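Local coordinates for EmGH1 (Erythrobacter marinus, PDB 5Z87), which probably hydrolyses terminal beta-linked glucose residues from oligosaccharides, as a family 3 glycoside hydrolase, at residues A340-E345 with G350-L355; D57-Q62 with R371-I376; V633-G638 with S654-L659. One frame throughout, in Å; residues are numbered along the deposited sequence.

Interaction 1: residues A340-E345 with G350-L355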
loop_
_atom_site.group_PDB
_atom_site.type_symbol
_atom_site.label_atom_id
_atom_site.label_comp_id
_atom_site.label_asym_id
_atom_site.label_seq_id
_atom_site.Cartn_x
_atom_site.Cartn_y
_atom_site.Cartn_z
ATOM N N ALA A 340 2.087 -27.772 8.195
ATOM C CA ALA A 340 1.895 -26.413 8.679
ATOM C C ALA A 340 0.761 -26.373 9.683
ATOM O O ALA A 340 0.852 -25.683 10.703
ATOM C CB ALA A 340 1.622 -25.454 7.518
ATOM N N GLY A 341 -0.310 -27.126 9.422
ATOM C CA GLY A 341 -1.422 -27.150 10.343
ATOM C C GLY A 341 -2.801 -26.996 9.731
ATOM O O GLY A 341 -3.754 -26.686 10.452
ATOM N N VAL A 342 -2.928 -27.194 8.420
ATOM C CA VAL A 342 -4.238 -27.318 7.787
ATOM C C VAL A 342 -4.744 -28.746 7.995
ATOM O O VAL A 342 -4.101 -29.710 7.565
ATOM C CB VAL A 342 -4.173 -26.985 6.291
ATOM C CG1 VAL A 342 -5.553 -27.146 5.675
ATOM C CG2 VAL A 342 -3.601 -25.579 6.054
ATOM N N ASP A 343 -5.914 -28.881 8.621
ATOM C CA ASP A 343 -6.452 -30.181 9.005
ATOM C C ASP A 343 -7.368 -30.785 7.950
ATOM O O ASP A 343 -7.336 -32.000 7.743
ATOM C CB ASP A 343 -7.216 -30.073 10.331
ATOM C CG ASP A 343 -6.354 -29.560 11.454
ATOM O OD1 ASP A 343 -5.217 -30.073 11.596
ATOM O OD2 ASP A 343 -6.802 -28.648 12.189
ATOM N N ILE A 344 -8.193 -29.978 7.283
ATOM C CA ILE A 344 -9.143 -30.494 6.310
ATOM C C ILE A 344 -9.104 -29.617 5.066
ATOM O O ILE A 344 -9.098 -28.386 5.161
ATOM C CB ILE A 344 -10.570 -30.595 6.894
ATOM C CG1 ILE A 344 -11.562 -31.034 5.819
ATOM C CG2 ILE A 344 -10.997 -29.301 7.530
ATOM C CD1 ILE A 344 -12.840 -31.629 6.383
ATOM N N GLU A 345 -9.060 -30.256 3.903
ATOM C CA GLU A 345 -8.896 -29.573 2.636
ATOM C C GLU A 345 -10.256 -29.370 1.977
ATOM O O GLU A 345 -10.962 -30.334 1.668
ATOM C CB GLU A 345 -7.970 -30.358 1.714
ATOM C CG GLU A 345 -7.947 -29.799 0.327
ATOM C CD GLU A 345 -7.164 -30.664 -0.610
ATOM O OE1 GLU A 345 -6.385 -30.114 -1.415
ATOM O OE2 GLU A 345 -7.312 -31.901 -0.522
ATOM N N GLY A 350 -8.953 -33.147 -4.195
ATOM C CA GLY A 350 -7.903 -32.394 -3.539
ATOM C C GLY A 350 -6.572 -33.125 -3.487
ATOM O O GLY A 350 -6.453 -34.325 -3.752
ATOM N N VAL A 351 -5.532 -32.371 -3.131
ATOM C CA VAL A 351 -4.222 -32.987 -2.988
ATOM C C VAL A 351 -4.147 -33.833 -1.717
ATOM O O VAL A 351 -3.300 -34.732 -1.630
ATOM C CB VAL A 351 -3.094 -31.927 -3.040
ATOM C CG1 VAL A 351 -3.140 -31.164 -4.355
ATOM C CG2 VAL A 351 -3.163 -30.969 -1.848
ATOM N N TYR A 352 -5.029 -33.594 -0.736
ATOM C CA TYR A 352 -5.027 -34.456 0.443
ATOM C C TYR A 352 -5.429 -35.892 0.127
ATOM O O TYR A 352 -5.228 -36.765 0.974
ATOM C CB TYR A 352 -5.950 -33.913 1.529
ATOM C CG TYR A 352 -5.288 -32.934 2.461
ATOM C CD1 TYR A 352 -4.078 -32.330 2.123
ATOM C CD2 TYR A 352 -5.879 -32.598 3.675
ATOM C CE1 TYR A 352 -3.455 -31.412 2.989
ATOM C CE2 TYR A 352 -5.271 -31.678 4.550
ATOM C CZ TYR A 352 -4.058 -31.095 4.195
ATOM O OH TYR A 352 -3.468 -30.196 5.047
ATOM N N LEU A 353 -5.982 -36.160 -1.058
ATOM C CA LEU A 353 -6.254 -37.536 -1.441
ATOM C C LEU A 353 -4.967 -38.345 -1.579
ATOM O O LEU A 353 -5.014 -39.577 -1.525
ATOM C CB LEU A 353 -7.059 -37.579 -2.742
ATOM C CG LEU A 353 -8.588 -37.409 -2.634
ATOM C CD1 LEU A 353 -8.991 -36.165 -1.876
ATOM C CD2 LEU A 353 -9.265 -37.398 -4.000
ATOM N N MET A 354 -3.818 -37.681 -1.726
ATOM C CA MET A 354 -2.524 -38.353 -1.787
ATOM C C MET A 354 -1.971 -38.710 -0.413
ATOM O O MET A 354 -0.959 -39.411 -0.341
ATOM C CB MET A 354 -1.488 -37.475 -2.514
ATOM C CG MET A 354 -1.827 -37.128 -3.959
ATOM S SD MET A 354 -0.679 -35.904 -4.654
ATOM C CE MET A 354 -1.486 -35.552 -6.216
ATOM N N LEU A 355 -2.586 -38.235 0.672
ATOM C CA LEU A 355 -1.995 -38.428 1.996
ATOM C C LEU A 355 -1.783 -39.898 2.365
ATOM O O LEU A 355 -0.697 -40.227 2.876
ATOM C CB LEU A 355 -2.849 -37.713 3.045
ATOM C CG LEU A 355 -2.880 -36.191 3.010
ATOM C CD1 LEU A 355 -3.701 -35.673 4.190
ATOM C CD2 LEU A 355 -1.469 -35.615 3.030
#
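The turn leaving strand 345-346 enters a short 3-10 segment, whose first two N-H groups are both met by the carboxylate of E345, so that its start is tied back to the strand. OE1 of E345 accepts from V351 N at 3.0 Å through its syn lone pair, on a bent path (138° at the hydrogen). The straighter bond is the 2.9 Å one from Y352 N to E345 OE2, which is met on the syn side but well out of the carboxylate plane. With E345 CG opposite the backbone N (chi1 171°) and the chain extended beyond it, the carboxylate is carried across to both amides. G350 CA sits 3.1 Å from E345 OE2, a tight fit at a residue without a side chain. All this belongs to the N-terminal domain of the TIM-barrel clan, where helix 330-340 backs V351 and Y352. The Y352 ring lies between E345 CB, 4.0 Å from its centroid in a CH-pi contact, and L355 CD1 on the opposite face. At its far end Y352 OH donates to V342 O at 2.6 Å, standing above the carbonyl plane, while D343 O lies in plane at the ring edge.

Interaction 2: residues D57-Q62 with R371-I376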
loop_
_atom_site.group_PDB
_atom_site.type_symbol
_atom_site.label_atom_id
_atom_site.label_comp_id
_atom_site.label_asym_id
_atom_site.label_seq_id
_atom_site.Cartn_x
_atom_site.Cartn_y
_atom_site.Cartn_z
ATOM N N ASP A 57 -6.378 -45.223 6.321
ATOM C CA ASP A 57 -7.311 -44.819 5.273
ATOM C C ASP A 57 -8.587 -44.215 5.847
ATOM O O ASP A 57 -9.161 -43.292 5.250
ATOM C CB ASP A 57 -7.644 -46.014 4.378
ATOM C CG ASP A 57 -6.481 -46.418 3.493
ATOM O OD1 ASP A 57 -5.440 -45.733 3.528
ATOM O OD2 ASP A 57 -6.605 -47.419 2.755
ATOM N N GLU A 58 -9.040 -44.708 7.002
ATOM C CA GLU A 58 -10.255 -44.165 7.603
ATOM C C GLU A 58 -10.017 -42.777 8.189
ATOM O O GLU A 58 -10.873 -41.895 8.070
ATOM C CB GLU A 58 -10.782 -45.119 8.671
ATOM C CG GLU A 58 -11.241 -46.472 8.099
ATOM C CD GLU A 58 -11.684 -47.421 9.198
ATOM O OE1 GLU A 58 -11.056 -47.406 10.286
ATOM O OE2 GLU A 58 -12.668 -48.164 8.975
ATOM N N MET A 59 -8.873 -42.569 8.839
ATOM C CA MET A 59 -8.550 -41.238 9.337
ATOM C C MET A 59 -8.329 -40.260 8.191
ATOM O O MET A 59 -8.796 -39.115 8.247
ATOM C CB MET A 59 -7.318 -41.294 10.228
ATOM C CG MET A 59 -7.592 -41.912 11.571
ATOM S SD MET A 59 -6.150 -41.838 12.637
ATOM C CE MET A 59 -5.006 -42.855 11.695
ATOM N N ALA A 60 -7.627 -40.697 7.145
ATOM C CA ALA A 60 -7.338 -39.803 6.034
ATOM C C ALA A 60 -8.612 -39.321 5.362
ATOM O O ALA A 60 -8.670 -38.184 4.889
ATOM C CB ALA A 60 -6.425 -40.494 5.024
ATOM N N ALA A 61 -9.646 -40.152 5.331
ATOM C CA ALA A 61 -10.870 -39.758 4.643
ATOM C C ALA A 61 -11.550 -38.581 5.341
ATOM O O ALA A 61 -12.249 -37.793 4.694
ATOM C CB ALA A 61 -11.816 -40.959 4.544
ATOM N N GLN A 62 -11.353 -38.447 6.653
ATOM C CA GLN A 62 -11.889 -37.319 7.402
ATOM C C GLN A 62 -11.215 -35.988 7.056
ATOM O O GLN A 62 -11.657 -34.953 7.562
ATOM C CB GLN A 62 -11.764 -37.595 8.907
ATOM C CG GLN A 62 -12.510 -38.848 9.372
ATOM C CD GLN A 62 -14.017 -38.712 9.232
ATOM O OE1 GLN A 62 -14.619 -37.738 9.702
ATOM N NE2 GLN A 62 -14.639 -39.679 8.550
ATOM N N ARG A 371 -3.044 -36.375 13.794
ATOM C CA ARG A 371 -3.252 -35.061 14.401
ATOM C C ARG A 371 -4.432 -34.344 13.751
ATOM O O ARG A 371 -5.323 -33.827 14.438
ATOM C CB ARG A 371 -1.974 -34.220 14.290
ATOM C CG ARG A 371 -2.066 -32.866 15.005
ATOM C CD ARG A 371 -0.798 -32.024 14.791
ATOM N NE ARG A 371 -0.624 -31.587 13.401
ATOM C CZ ARG A 371 0.286 -30.698 13.004
ATOM N NH1 ARG A 371 1.113 -30.139 13.887
ATOM N NH2 ARG A 371 0.370 -30.363 11.726
ATOM N N ALA A 372 -4.480 -34.346 12.421
ATOM C CA ALA A 372 -5.556 -33.652 11.727
ATOM C C ALA A 372 -6.897 -34.357 11.936
ATOM O O ALA A 372 -7.889 -33.722 12.323
ATOM C CB ALA A 372 -5.218 -33.534 10.240
ATOM N N ALA A 373 -6.947 -35.677 11.713
ATOM C CA ALA A 373 -8.223 -36.388 11.821
ATOM C C ALA A 373 -8.796 -36.319 13.233
ATOM O O ALA A 373 -10.019 -36.313 13.408
ATOM C CB ALA A 373 -8.070 -37.840 11.377
ATOM N N GLU A 374 -7.944 -36.233 14.253
ATOM C CA GLU A 374 -8.483 -36.204 15.601
ATOM C C GLU A 374 -9.148 -34.864 15.892
ATOM O O GLU A 374 -10.191 -34.823 16.554
ATOM C CB GLU A 374 -7.392 -36.523 16.633
ATOM C CG GLU A 374 -7.984 -36.765 18.019
ATOM C CD GLU A 374 -6.969 -37.237 19.051
ATOM O OE1 GLU A 374 -6.094 -38.069 18.700
ATOM O OE2 GLU A 374 -7.059 -36.765 20.213
ATOM N N ARG A 375 -8.566 -33.761 15.396
ATOM C CA ARG A 375 -9.202 -32.449 15.528
ATOM C C ARG A 375 -10.584 -32.456 14.894
ATOM O O ARG A 375 -11.568 -32.007 15.501
ATOM C CB ARG A 375 -8.331 -31.364 14.878
ATOM C CG ARG A 375 -7.077 -31.032 15.643
ATOM C CD ARG A 375 -5.937 -30.662 14.720
ATOM N NE ARG A 375 -4.808 -30.139 15.479
ATOM C CZ ARG A 375 -3.717 -29.601 14.942
ATOM N NH1 ARG A 375 -3.588 -29.506 13.625
ATOM N NH2 ARG A 375 -2.749 -29.161 15.731
ATOM N N ILE A 376 -10.666 -32.975 13.666
ATOM C CA ILE A 376 -11.930 -33.077 12.939
ATOM C C ILE A 376 -12.956 -33.869 13.743
ATOM O O ILE A 376 -14.103 -33.437 13.919
ATOM C CB ILE A 376 -11.690 -33.724 11.568
ATOM C CG1 ILE A 376 -10.775 -32.851 10.717
ATOM C CG2 ILE A 376 -13.026 -33.996 10.868
ATOM C CD1 ILE A 376 -11.403 -31.521 10.364
#
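M59 on helix 56-61 and A373 on helix 366-382 bring their CA atoms within 5.5 Å, the nearest backbone approach between the two segments and one consistent with the small alanine side chain at this point. A373 CB points into the other helix, where it rests 3.5 Å from the backbone oxygen M59 O and 3.7 Å from M59 CB. The next carbon of the methionine, M59 CG, is still 4.1 Å from A373 CB. Q62, one turn further on, reaches the same methyl more loosely, its CB 4.5 Å from A373 CB. I376, likewise three residues beyond A373, takes up the position next to Q62. Its CG2, set opposite the backbone N while CG1 lies beside it (chi1 -63°), comes 3.7 Å from Q62 O. Methyl groups set against backbone carbonyl oxygens, together with the CB-to-CB contact of M59 and A373, thus join an early helix of the N-terminal, TIM-barrel-clan domain to a late one, the two being separated by some 300 residues of chain. The rest of the M59 side chain turns off from A373 and bends at chi3 (-63°), lying along V369 and R370 earlier on helix 366-382. The amide oxygen of Q62 has its partner elsewhere on that helix: OE1 accepts a hydrogen bond from K380 NZ.

Interaction 3: residues V633-G638 with S654-L659; sequences VGQLPG and SDSTPL
One carboxamide carries nearly all of this contact: Q635 reaches across to the 654-659 segment and uses both of its ends there, the nitrogen directly and the oxygen through a water. The segment it meets holds an Asx turn in a long loop of the family 3 C-terminal domain, in which D655 OD1 accepts from T657 N at 3.1 Å and also from T657 OG1 at 2.6 Å, both from the same face of the carboxylate. Across from it, Q635 NE2 donates to D655 O at 3.2 Å along a nearly straight path (168°). The acceptor lies in the amide plane of Q635, whereas NE2 stands above the plane of the D655 carbonyl. The extended chain beyond CG, itself beside the backbone N, gives the glutamine its reach. NE2 has a further partner in D553 of the second subunit, which also takes a hydrogen bond from S654 OG, so the amide's rotation is fixed from several directions at the dimer interface. Within the segment, S656 OG donates to S654 O at 3.0 Å and also hydrogen-bonds with Y651 N. Water bridges the other end, donating to Q635 OE1 at 2.5 Å and to T657 O at 2.6 Å.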
loop_
_atom_site.group_PDB
_atom_site.type_symbol
_atom_site.label_atom_id
_atom_site.label_comp_id
_atom_site.label_asym_id
_atom_site.label_seq_id
_atom_site.Cartn_x
_atom_site.Cartn_y
_atom_site.Cartn_z
ATOM N N VAL A 633 -9.402 7.627 -4.263
ATOM C CA VAL A 633 -8.608 6.421 -4.184
ATOM C C VAL A 633 -7.107 6.713 -4.167
ATOM O O VAL A 633 -6.317 5.852 -3.780
ATOM C CB VAL A 633 -9.006 5.501 -5.352
ATOM C CG1 VAL A 633 -8.488 6.068 -6.695
ATOM C CG2 VAL A 633 -8.494 4.107 -5.126
ATOM N N GLY A 634 -6.689 7.917 -4.561
ATOM C CA GLY A 634 -5.276 8.260 -4.526
ATOM C C GLY A 634 -4.742 8.613 -3.152
ATOM O O GLY A 634 -3.527 8.745 -2.983
ATOM N N GLN A 635 -5.619 8.747 -2.164
ATOM C CA GLN A 635 -5.228 9.038 -0.792
ATOM C C GLN A 635 -5.193 7.792 0.096
ATOM O O GLN A 635 -5.017 7.919 1.313
ATOM C CB GLN A 635 -6.179 10.092 -0.202
ATOM C CG GLN A 635 -6.446 11.253 -1.164
ATOM C CD GLN A 635 -7.047 12.467 -0.501
ATOM O OE1 GLN A 635 -7.615 12.382 0.584
ATOM N NE2 GLN A 635 -6.896 13.618 -1.134
ATOM N N LEU A 636 -5.362 6.596 -0.475
ATOM C CA LEU A 636 -5.311 5.385 0.337
ATOM C C LEU A 636 -3.874 5.114 0.797
ATOM O O LEU A 636 -2.919 5.337 0.043
ATOM C CB LEU A 636 -5.848 4.195 -0.453
ATOM C CG LEU A 636 -7.342 4.221 -0.776
ATOM C CD1 LEU A 636 -7.733 3.022 -1.614
ATOM C CD2 LEU A 636 -8.164 4.252 0.497
ATOM N N PRO A 637 -3.678 4.621 2.025
ATOM C CA PRO A 637 -4.726 4.274 2.993
ATOM C C PRO A 637 -5.187 5.452 3.804
ATOM O O PRO A 637 -4.391 6.382 4.011
ATOM C CB PRO A 637 -4.042 3.241 3.904
ATOM C CG PRO A 637 -2.629 3.569 3.838
ATOM C CD PRO A 637 -2.352 4.152 2.460
ATOM N N GLY A 638 -6.436 5.388 4.283
ATOM C CA GLY A 638 -6.977 6.436 5.116
ATOM C C GLY A 638 -7.581 6.006 6.438
ATOM O O GLY A 638 -8.203 6.829 7.113
ATOM N N SER A 654 -4.757 19.489 -2.816
ATOM C CA SER A 654 -5.868 18.553 -2.660
ATOM C C SER A 654 -6.258 18.425 -1.193
ATOM O O SER A 654 -5.414 18.121 -0.340
ATOM C CB SER A 654 -5.509 17.186 -3.237
ATOM O OG SER A 654 -6.616 16.312 -3.205
ATOM N N ASP A 655 -7.539 18.661 -0.914
ATOM C CA ASP A 655 -8.122 18.421 0.400
ATOM C C ASP A 655 -7.850 16.982 0.833
ATOM O O ASP A 655 -8.389 16.041 0.240
ATOM C CB ASP A 655 -9.630 18.701 0.366
ATOM C CG ASP A 655 -10.268 18.644 1.745
ATOM O OD1 ASP A 655 -9.595 18.228 2.717
ATOM O OD2 ASP A 655 -11.455 19.010 1.858
ATOM N N SER A 656 -7.022 16.807 1.864
ATOM C CA SER A 656 -6.563 15.496 2.300
ATOM C C SER A 656 -7.273 15.003 3.551
ATOM O O SER A 656 -6.884 13.966 4.107
ATOM C CB SER A 656 -5.050 15.522 2.546
ATOM O OG SER A 656 -4.359 15.832 1.356
ATOM N N THR A 657 -8.275 15.738 4.030
ATOM C CA THR A 657 -9.125 15.232 5.090
ATOM C C THR A 657 -9.990 14.101 4.548
ATOM O O THR A 657 -10.224 14.007 3.344
ATOM C CB THR A 657 -10.025 16.334 5.641
ATOM O OG1 THR A 657 -10.848 16.839 4.575
ATOM C CG2 THR A 657 -9.184 17.460 6.269
ATOM N N PRO A 658 -10.468 13.220 5.411
ATOM C CA PRO A 658 -11.426 12.223 4.942
ATOM C C PRO A 658 -12.718 12.909 4.532
ATOM O O PRO A 658 -13.041 14.007 4.993
ATOM C CB PRO A 658 -11.615 11.309 6.158
ATOM C CG PRO A 658 -11.128 12.116 7.331
ATOM C CD PRO A 658 -10.081 13.017 6.817
ATOM N N LEU A 659 -13.442 12.267 3.618
ATOM C CA LEU A 659 -14.774 12.756 3.278
ATOM C C LEU A 659 -15.718 12.606 4.466
ATOM O O LEU A 659 -16.425 13.545 4.841
ATOM C CB LEU A 659 -15.297 12.017 2.044
ATOM C CG LEU A 659 -16.629 12.548 1.499
ATOM C CD1 LEU A 659 -16.530 14.022 1.072
ATOM C CD2 LEU A 659 -17.122 11.699 0.337
HETATM O O HOH W 1 -9.380 11.760 2.251
#

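Overall arrangement
From the N terminus, 57-62 is the first of the six segments, and its partner 371-376 closes interaction 2 after most of the N-terminal domain has been laid down. Interaction 1, a short closure between 340-345 and 350-355, nests inside that long loop. The two touch, their centres about 10 Å apart: D343 OD1 forms a 2.7 Å salt bridge with R375 NH1, and I344 CG2 packs 3.6 Å from I376 CD1, tying the loop from helix 330-340 into strand 345-346 to helix 366-382. Interaction 3 follows in the C-terminal domain, joining two parts of one loop against the second subunit. Its centre lies about 43 Å from interaction 1's and about 50 Å from interaction 2's.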